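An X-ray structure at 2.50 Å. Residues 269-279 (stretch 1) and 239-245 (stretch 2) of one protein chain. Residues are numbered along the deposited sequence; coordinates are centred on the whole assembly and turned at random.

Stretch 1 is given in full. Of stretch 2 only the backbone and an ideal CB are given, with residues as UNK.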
# COMPACT_ATOMS: atom_id res chain seq x y z
N GLU A 269 -6.49 9.12 -11.81
CA GLU A 269 -7.61 9.24 -12.76
C GLU A 269 -7.12 9.90 -14.05
O GLU A 269 -7.48 9.43 -15.13
CB GLU A 269 -8.78 10.05 -12.15
CG GLU A 269 -9.21 9.61 -10.75
CD GLU A 269 -10.43 10.32 -10.21
OE1 GLU A 269 -10.29 11.43 -9.64
OE2 GLU A 269 -11.54 9.76 -10.35
N ASP A 270 -6.30 10.98 -13.95
CA ASP A 270 -5.75 11.68 -15.11
C ASP A 270 -4.24 11.78 -15.05
O ASP A 270 -3.63 11.31 -14.09
CB ASP A 270 -6.34 13.11 -15.22
CG ASP A 270 -7.84 13.18 -15.41
OD1 ASP A 270 -8.32 12.76 -16.50
OD2 ASP A 270 -8.53 13.69 -14.49
N SER A 271 -3.62 12.38 -16.09
CA SER A 271 -2.20 12.65 -16.14
C SER A 271 -1.87 13.72 -15.10
O SER A 271 -2.69 14.61 -14.84
CB SER A 271 -1.79 13.11 -17.53
OG SER A 271 -0.40 13.39 -17.59
N TYR A 272 -0.70 13.60 -14.45
CA TYR A 272 -0.29 14.52 -13.39
C TYR A 272 1.24 14.73 -13.35
O TYR A 272 2.01 13.80 -13.61
CB TYR A 272 -0.80 14.01 -12.05
CG TYR A 272 -0.92 15.09 -11.01
CD1 TYR A 272 -2.06 15.89 -10.94
CD2 TYR A 272 0.12 15.35 -10.12
CE1 TYR A 272 -2.16 16.91 -10.00
CE2 TYR A 272 0.03 16.37 -9.19
CZ TYR A 272 -1.11 17.15 -9.13
OH TYR A 272 -1.22 18.17 -8.22
N ARG A 273 1.65 15.97 -13.06
CA ARG A 273 3.05 16.42 -12.99
C ARG A 273 3.70 16.07 -11.64
O ARG A 273 3.16 16.40 -10.58
CB ARG A 273 3.13 17.94 -13.22
CG ARG A 273 2.75 18.40 -14.63
CD ARG A 273 3.02 19.88 -14.85
NE ARG A 273 4.46 20.17 -14.83
CZ ARG A 273 5.24 20.18 -15.90
NH1 ARG A 273 4.73 19.96 -17.11
NH2 ARG A 273 6.54 20.42 -15.78
N LEU A 274 4.87 15.40 -11.67
CA LEU A 274 5.59 14.98 -10.46
C LEU A 274 6.15 16.19 -9.69
O LEU A 274 6.23 16.13 -8.45
CB LEU A 274 6.71 13.97 -10.76
CG LEU A 274 6.27 12.49 -10.88
CD1 LEU A 274 7.31 11.66 -11.56
CD2 LEU A 274 5.97 11.88 -9.51
N ASP A 275 6.48 17.30 -10.40
CA ASP A 275 6.98 18.52 -9.75
C ASP A 275 5.88 19.14 -8.89
O ASP A 275 6.13 19.47 -7.73
CB ASP A 275 7.59 19.54 -10.75
CG ASP A 275 6.78 19.87 -12.00
OD1 ASP A 275 5.54 19.90 -11.93
OD2 ASP A 275 7.41 20.22 -13.03
N GLU A 276 4.64 19.21 -9.44
CA GLU A 276 3.47 19.73 -8.75
C GLU A 276 3.14 18.85 -7.56
O GLU A 276 2.92 19.37 -6.46
CB GLU A 276 2.27 19.86 -9.70
CG GLU A 276 2.36 21.09 -10.60
CD GLU A 276 1.31 21.26 -11.68
OE1 GLU A 276 0.15 20.82 -11.48
OE2 GLU A 276 1.63 21.90 -12.71
N TYR A 277 3.22 17.52 -7.75
CA TYR A 277 2.99 16.52 -6.71
C TYR A 277 3.98 16.74 -5.54
O TYR A 277 3.53 16.81 -4.39
CB TYR A 277 3.09 15.07 -7.27
CG TYR A 277 2.64 14.06 -6.23
CD1 TYR A 277 1.30 13.73 -6.09
CD2 TYR A 277 3.54 13.54 -5.30
CE1 TYR A 277 0.87 12.89 -5.07
CE2 TYR A 277 3.12 12.70 -4.27
CZ TYR A 277 1.77 12.40 -4.15
OH TYR A 277 1.33 11.62 -3.11
N ALA A 278 5.31 16.83 -5.83
CA ALA A 278 6.39 17.05 -4.85
C ALA A 278 6.16 18.36 -4.05
O ALA A 278 6.21 18.33 -2.81
CB ALA A 278 7.76 17.09 -5.53
N ARG A 279 5.84 19.48 -4.75
CA ARG A 279 5.57 20.78 -4.14
C ARG A 279 4.50 20.69 -3.05
O ARG A 279 4.68 21.30 -2.00
CB ARG A 279 5.12 21.81 -5.20
CG ARG A 279 6.24 22.37 -6.03
CD ARG A 279 5.83 23.66 -6.68
NE ARG A 279 6.77 24.07 -7.73
CZ ARG A 279 7.88 24.77 -7.53
NH1 ARG A 279 8.20 25.17 -6.30
NH2 ARG A 279 8.67 25.09 -8.54
N UNK A 239 -6.14 4.84 -14.27
CA UNK A 239 -5.47 4.80 -15.58
C UNK A 239 -3.98 4.88 -15.40
O UNK A 239 -3.25 4.20 -16.10
CB UNK A 239 -5.95 5.94 -16.48
N UNK A 240 -3.55 5.77 -14.48
CA UNK A 240 -2.15 6.10 -14.19
C UNK A 240 -1.71 5.73 -12.76
O UNK A 240 -2.51 5.70 -11.82
CB UNK A 240 -1.93 7.60 -14.41
N UNK A 241 -0.40 5.52 -12.62
CA UNK A 241 0.24 5.22 -11.33
C UNK A 241 1.32 6.24 -11.06
O UNK A 241 2.10 6.60 -11.96
CB UNK A 241 0.83 3.81 -11.31
N UNK A 242 1.34 6.73 -9.81
CA UNK A 242 2.32 7.72 -9.37
C UNK A 242 3.06 7.21 -8.14
O UNK A 242 2.44 6.81 -7.14
CB UNK A 242 1.64 9.06 -9.07
N UNK A 243 4.38 7.31 -8.22
CA UNK A 243 5.25 7.00 -7.10
C UNK A 243 6.16 8.20 -6.83
O UNK A 243 6.67 8.82 -7.76
CB UNK A 243 6.07 5.74 -7.38
N UNK A 244 6.33 8.53 -5.56
CA UNK A 244 7.22 9.61 -5.14
C UNK A 244 7.76 9.26 -3.76
O UNK A 244 7.00 8.96 -2.83
CB UNK A 244 6.50 10.96 -5.13
N UNK A 245 9.08 9.24 -3.65
CA UNK A 245 9.75 8.90 -2.40
C UNK A 245 10.93 9.77 -2.04
O UNK A 245 11.60 10.34 -2.91
CB UNK A 245 10.22 7.45 -2.46

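Position 239 precedes the strand, with phi/psi of -77/-42. Its CA-to-CB bond points toward stretch 1, and the ideal CB lies 4.0 Å from Glu269 O. The carbonyl oxygen of Glu269 would suit a donor such as Lys, Arg, Gln or Asn, though a small residue would also fit. The deposited residue is Glu239. Its OE2 comes 3.0 Å from Glu269 O, but both atoms are acceptors and no hydrogen bond forms.

Position 240 opens the strand and also points toward stretch 1. The ideal CB is 4.1 Å from Asp270 O and 5.3 Å from Ser271 N. Extended backbone lies alongside, so a flat ring or a long chain could cover it. Tyr, Phe, Trp, His or Arg would suit. The deposited residue is Tyr240. Ser271 CA sits over one face of its ring, and Glu269 O lies at the ring edge. The ring packs closely on the backbone: Tyr240 CD2 is 3.4 Å from Asp270 O, and Tyr240 CE2 is 3.5 Å from Ser271 N.

Position 241 has nothing of stretch 1 within 5.5 Å of its ideal CB. Stretch 1 sets no demand here. The residue is Leu241, which makes no contact with it.

Position 242 points toward stretch 1 again, as the alternation of a strand predicts. The ideal CB is 5.2 Å from Leu274 CD2, and the rings of Tyr272 and Tyr277 lie beyond. This apolar pocket has room for a medium or large side chain: Leu, Ile, Met or Phe. The deposited residue is Leu242, which has the largest contact area of its stretch. Its CD2 sits over the Tyr277 face, 3.6 Å from the ring centroid and 7° off the normal, a CH-pi contact. Its CG is 3.7 Å from Leu274 CD2, and its CD1 is 4.3 Å from Tyr272 CD2.

Position 243 points away, so many residues would do, polar ones included. The residue is Gln243. Its backbone O still meets Leu274 CD2 at 3.6 Å.

Position 244 points toward the helix. The ideal CB is 3.9 Å from Tyr277 CE2 and 4.5 Å from Leu274 CD2. An apolar side chain is favoured, and a long or aromatic one could reach Ala278; Leu, Met and Phe all qualify. The deposited residue is Phe244. Ala278 CA lies over one face of the Phe244 ring, and Ala278 CB is 3.7 Å from Phe244 CZ, in an off-centre CH-pi contact.

Position 245 is out of reach of stretch 1, which leaves the choice open. It is Gly245.

Stretch 2 (239-245) EYLLQFG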
# COMPACT_ATOMS: atom_id res chain seq x y z
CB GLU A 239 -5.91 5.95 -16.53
CG GLU A 239 -7.33 6.47 -16.39
CD GLU A 239 -7.81 7.44 -17.46
OE1 GLU A 239 -7.08 7.65 -18.46
OE2 GLU A 239 -8.92 8.00 -17.29
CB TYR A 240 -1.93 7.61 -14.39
CG TYR A 240 -2.16 8.10 -15.80
CD1 TYR A 240 -1.15 8.06 -16.75
CD2 TYR A 240 -3.40 8.64 -16.17
CE1 TYR A 240 -1.36 8.53 -18.05
CE2 TYR A 240 -3.61 9.13 -17.46
CZ TYR A 240 -2.59 9.08 -18.40
OH TYR A 240 -2.79 9.57 -19.66
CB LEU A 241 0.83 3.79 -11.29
CG LEU A 241 -0.13 2.64 -11.62
CD1 LEU A 241 0.63 1.36 -11.93
CD2 LEU A 241 -1.20 2.46 -10.55
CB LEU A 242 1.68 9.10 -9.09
CG LEU A 242 2.64 10.30 -8.94
CD1 LEU A 242 2.03 11.58 -9.52
CD2 LEU A 242 3.05 10.54 -7.47
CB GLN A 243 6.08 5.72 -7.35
CG GLN A 243 6.91 5.32 -6.12
CD GLN A 243 7.90 4.23 -6.39
OE1 GLN A 243 7.69 3.08 -5.99
NE2 GLN A 243 9.01 4.57 -7.02
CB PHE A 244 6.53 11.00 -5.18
CG PHE A 244 7.42 12.11 -4.69
CD1 PHE A 244 8.56 12.48 -5.39
CD2 PHE A 244 7.14 12.78 -3.50
CE1 PHE A 244 9.42 13.47 -4.90
CE2 PHE A 244 7.99 13.79 -3.03
CZ PHE A 244 9.13 14.11 -3.72
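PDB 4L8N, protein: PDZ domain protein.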